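Local coordinates for nuclear and cytoplasmic polyadenylated RNA-binding protein PUB1 (Saccharomyces cerevisiae, PDB 3MD1) that binds polyadenylated RNA with a preference for poly(U), as well as T-rich single-stranded DNA, and is represented here by its second RNA recognition motif, at residues A[17-22]-A[26-31]; A[48-51]-A[55-58]. All coordinates share one frame; numbering follows the deposited sequence. Where two conformers were deposited one is given.

The RNA recognition motif illustrates how two helices are fixed to one face of a single antiparallel sheet, and the two contacts take one helix each. Contact 1 joins helix 15-22 to strand 28-35, an outermost strand of the sheet; contact 2, which follows it in series along the chain, joins strand 45-50 to helix 53-63. Their centres lie about 9 Å apart. The two strands are sheet neighbours, with Leu29 N 2.9 Å from Ser49 O, a probable hydrogen bond. A second link runs from Ser27 to Asp55, so the turn entering strand 28-35 is tied to the second helix, and both helices are held to one continuous sheet.

Contact 1 (A[17-22]-A[26-31]); sequences TLRNAF and PSYLSG
Arg19 reaches from helix 15-22 to the backbone of the edge strand, and its hydrogen bonds to Gly31 are the polar part of this contact. NE donates to Gly31 O at 2.8 Å with an N-H...O angle of 148°; NH2 adds a weak bond to the same oxygen. Gly31 O lies at the guanidinium edge, tilted slightly out of its plane and gripped by two donors. CG stands beside the backbone N (chi1 -73°), and the chain then runs extended from CG to NE, which brings NE to Gly31 O. NH2 also has Asp15 as a long, weak ion partner.

Much of the packing is by Tyr28, whose side chain crosses that of Arg19 at about a right angle. Its OH lies against the aliphatic base of the arginine, 3.2 Å from Arg19 CG. Nearer the ring's root, Tyr28 CD1 is 3.5 Å from Phe22 O and 4.1 Å from Phe22 CB, the carbonyl approaching obliquely. Ser30 N lies over the centre of one ring face. Gly31, with no side chain, lies close to the helix, its backbone near Arg19 and Leu18 CD2.

The short segments 17-22 and 28-31 run nearly antiparallel, at 161°. The chemistry implies a divided role for Arg19, its methylenes packing on the tyrosine hydroxyl while its charged end bonds a strand carbonyl and probably helps hold the helix over the sheet's edge.

Contact 2 (A[48-51]-A[55-58]); sequences VSFT and DAQN
The first torsion of Phe50 sets its CG beside the backbone N and anti to the carbonyl carbon (chi1 -63°), and with chi2 at 81° the ring stands with one face turned to Ala56 of the following helix. The CB of Phe50 already points toward that helix, so the torsions complete an approach begun by the strand.

Ala56 meets the ring with both its CA and its methyl group. The CA lies 3.9 Å from the Phe50 ring centroid and 17° off the ring normal, a CH-pi contact over the face. The methyl reaches the same ring nearer its root, with Ala56 CB 3.6 Å from Phe50 CD1. Asp55 contributes its carbonyl oxygen over that face too, more loosely, with Asp55 O 4.2 Å from Phe50 CE2. The small side chain of Ala56 lets the helix backbone come this close, and the CA atoms of Phe50 and Ala56 are 5.7 Å apart. Replacing Phe50 with an alanine would probably leave Ala56 CA and CB without their aromatic partner and open a gap between strand and helix.

The carboxylate of Asp55 is engaged in another direction, where OD2 is hydrogen-bonded to Ser27 OG. At the helix start, Ser52 OG receives a hydrogen bond from Asp55 N. The hydrophobic cluster continues with Leu4 and Phe25 against Phe50, and with Phe2 and Trp77 against Ala56.

In the beta-alpha-beta-beta-alpha-beta fold of the RNA recognition motif, strand 45-50 carries most of the RNP1 sequence, and Phe50 is the last position of that motif; its ring serves the core side of the strand, packed beneath helix 53-63 on the sheet face that holds both helices.

Contact 1 (A[17-22]-A[26-31])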
# COMPACT_ATOMS: atom_id res chain seq x y z
N THR A 17 -9.22 -1.23 5.32
CA THR A 17 -9.48 -0.76 3.96
C THR A 17 -8.33 -1.10 3.00
O THR A 17 -8.56 -1.64 1.91
CB THR A 17 -9.82 0.76 3.96
OG1 THR A 17 -10.98 0.99 4.78
CG2 THR A 17 -10.11 1.24 2.53
N LEU A 18 -7.10 -0.82 3.43
CA LEU A 18 -5.93 -1.10 2.60
C LEU A 18 -5.78 -2.61 2.34
O LEU A 18 -5.61 -3.03 1.20
CB LEU A 18 -4.66 -0.52 3.22
CG LEU A 18 -3.38 -0.84 2.44
CD1 LEU A 18 -3.35 -0.17 1.05
CD2 LEU A 18 -2.15 -0.51 3.27
N ARG A 19 -5.89 -3.41 3.40
CA ARG A 19 -5.79 -4.88 3.27
C ARG A 19 -6.83 -5.46 2.33
O ARG A 19 -6.51 -6.31 1.51
CB ARG A 19 -5.88 -5.55 4.63
CG ARG A 19 -4.63 -5.36 5.45
CD ARG A 19 -4.92 -5.51 6.91
NE ARG A 19 -3.73 -5.23 7.70
CZ ARG A 19 -3.70 -5.12 9.02
NH1 ARG A 19 -4.82 -5.26 9.73
NH2 ARG A 19 -2.55 -4.86 9.63
N ASN A 20 -8.07 -4.98 2.45
CA ASN A 20 -9.17 -5.44 1.59
C ASN A 20 -8.89 -5.19 0.10
O ASN A 20 -9.36 -5.95 -0.75
CB ASN A 20 -10.49 -4.78 1.99
CG ASN A 20 -11.14 -5.44 3.20
OD1 ASN A 20 -10.70 -6.49 3.69
ND2 ASN A 20 -12.21 -4.83 3.70
N ALA A 21 -8.13 -4.13 -0.19
CA ALA A 21 -7.80 -3.77 -1.57
C ALA A 21 -6.75 -4.68 -2.19
O ALA A 21 -6.69 -4.82 -3.41
CB ALA A 21 -7.38 -2.32 -1.65
N PHE A 22 -5.93 -5.33 -1.35
CA PHE A 22 -4.83 -6.18 -1.85
C PHE A 22 -4.85 -7.66 -1.44
O PHE A 22 -4.09 -8.45 -2.01
CB PHE A 22 -3.47 -5.57 -1.48
CG PHE A 22 -3.17 -4.28 -2.20
CD1 PHE A 22 -3.61 -3.06 -1.69
CD2 PHE A 22 -2.44 -4.29 -3.40
CE1 PHE A 22 -3.34 -1.86 -2.35
CE2 PHE A 22 -2.17 -3.10 -4.07
CZ PHE A 22 -2.61 -1.87 -3.54
N PRO A 26 -2.19 -12.87 -5.65
CA PRO A 26 -1.25 -13.98 -5.42
C PRO A 26 -0.05 -13.54 -4.59
O PRO A 26 0.53 -12.47 -4.82
CB PRO A 26 -0.79 -14.35 -6.83
CG PRO A 26 -1.95 -14.00 -7.69
CD PRO A 26 -2.62 -12.81 -7.06
N SER A 27 0.29 -14.37 -3.60
CA SER A 27 1.46 -14.16 -2.73
C SER A 27 1.37 -13.05 -1.67
O SER A 27 2.34 -12.80 -0.97
CB SER A 27 2.75 -14.03 -3.55
OG SER A 27 2.99 -15.24 -4.26
N TYR A 28 0.20 -12.41 -1.56
CA TYR A 28 -0.04 -11.39 -0.53
C TYR A 28 0.22 -11.94 0.86
O TYR A 28 -0.19 -13.07 1.19
CB TYR A 28 -1.48 -10.87 -0.63
CG TYR A 28 -1.95 -10.04 0.56
CD1 TYR A 28 -1.77 -8.66 0.58
CD2 TYR A 28 -2.58 -10.64 1.65
CE1 TYR A 28 -2.20 -7.89 1.66
CE2 TYR A 28 -3.02 -9.89 2.74
CZ TYR A 28 -2.83 -8.52 2.73
OH TYR A 28 -3.26 -7.76 3.79
N LEU A 29 0.88 -11.13 1.68
CA LEU A 29 1.18 -11.48 3.07
C LEU A 29 0.47 -10.57 4.06
O LEU A 29 -0.14 -11.05 5.02
CB LEU A 29 2.69 -11.41 3.31
CG LEU A 29 3.55 -12.54 2.76
CD1 LEU A 29 5.03 -12.17 2.89
CD2 LEU A 29 3.27 -13.86 3.50
N SER A 30 0.59 -9.26 3.84
CA SER A 30 0.17 -8.27 4.84
C SER A 30 0.06 -6.87 4.26
O SER A 30 0.59 -6.59 3.18
CB SER A 30 1.17 -8.27 6.00
OG SER A 30 2.49 -8.06 5.51
N GLY A 31 -0.62 -5.98 4.98
CA GLY A 31 -0.67 -4.55 4.63
C GLY A 31 -0.76 -3.66 5.86
O GLY A 31 -1.38 -4.04 6.86

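Contact 2 (A[48-51]-A[55-58])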
# COMPACT_ATOMS: atom_id res chain seq x y z
N VAL A 48 2.39 -2.86 1.39
CA VAL A 48 1.81 -4.19 1.13
C VAL A 48 2.95 -5.18 0.81
O VAL A 48 3.80 -4.88 -0.03
CB VAL A 48 0.77 -4.15 -0.01
CG1 VAL A 48 0.21 -5.55 -0.24
CG2 VAL A 48 -0.36 -3.20 0.36
N SER A 49 2.96 -6.33 1.49
CA SER A 49 4.04 -7.31 1.40
C SER A 49 3.62 -8.56 0.63
O SER A 49 2.47 -8.97 0.70
CB SER A 49 4.50 -7.71 2.81
OG SER A 49 5.65 -8.55 2.76
N PHE A 50 4.58 -9.16 -0.08
CA PHE A 50 4.36 -10.38 -0.88
C PHE A 50 5.52 -11.38 -0.72
O PHE A 50 6.66 -10.98 -0.44
CB PHE A 50 4.23 -10.03 -2.37
CG PHE A 50 3.04 -9.16 -2.70
CD1 PHE A 50 3.10 -7.78 -2.52
CD2 PHE A 50 1.88 -9.72 -3.22
CE1 PHE A 50 1.99 -6.98 -2.82
CE2 PHE A 50 0.77 -8.92 -3.54
CZ PHE A 50 0.83 -7.56 -3.33
N THR A 51 5.24 -12.66 -0.94
CA THR A 51 6.31 -13.68 -0.91
C THR A 51 7.15 -13.68 -2.18
O THR A 51 8.32 -14.11 -2.17
CB THR A 51 5.78 -15.13 -0.67
OG1 THR A 51 5.02 -15.57 -1.80
CG2 THR A 51 4.93 -15.22 0.59
N ASP A 55 4.86 -11.56 -8.37
CA ASP A 55 3.51 -11.32 -7.86
C ASP A 55 3.33 -9.91 -7.27
O ASP A 55 2.30 -9.27 -7.47
CB ASP A 55 3.13 -12.40 -6.84
CG ASP A 55 2.84 -13.75 -7.50
OD1 ASP A 55 2.42 -13.78 -8.67
OD2 ASP A 55 3.03 -14.80 -6.84
N ALA A 56 4.34 -9.42 -6.55
CA ALA A 56 4.32 -8.03 -6.09
C ALA A 56 4.30 -7.07 -7.29
O ALA A 56 3.53 -6.10 -7.31
CB ALA A 56 5.52 -7.75 -5.18
N GLN A 57 5.12 -7.36 -8.30
CA GLN A 57 5.17 -6.57 -9.53
C GLN A 57 3.81 -6.52 -10.21
O GLN A 57 3.34 -5.46 -10.60
CB GLN A 57 6.24 -7.12 -10.50
CG GLN A 57 6.37 -6.32 -11.82
CD GLN A 57 7.08 -4.99 -11.65
OE1 GLN A 57 8.20 -4.92 -11.13
NE2 GLN A 57 6.43 -3.91 -12.09
N ASN A 58 3.17 -7.68 -10.35
CA ASN A 58 1.86 -7.71 -11.00
C ASN A 58 0.76 -6.99 -10.21
O ASN A 58 -0.10 -6.36 -10.80
CB ASN A 58 1.43 -9.15 -11.29
CG ASN A 58 2.31 -9.82 -12.33
OD1 ASN A 58 2.88 -9.17 -13.21
ND2 ASN A 58 2.39 -11.15 -12.25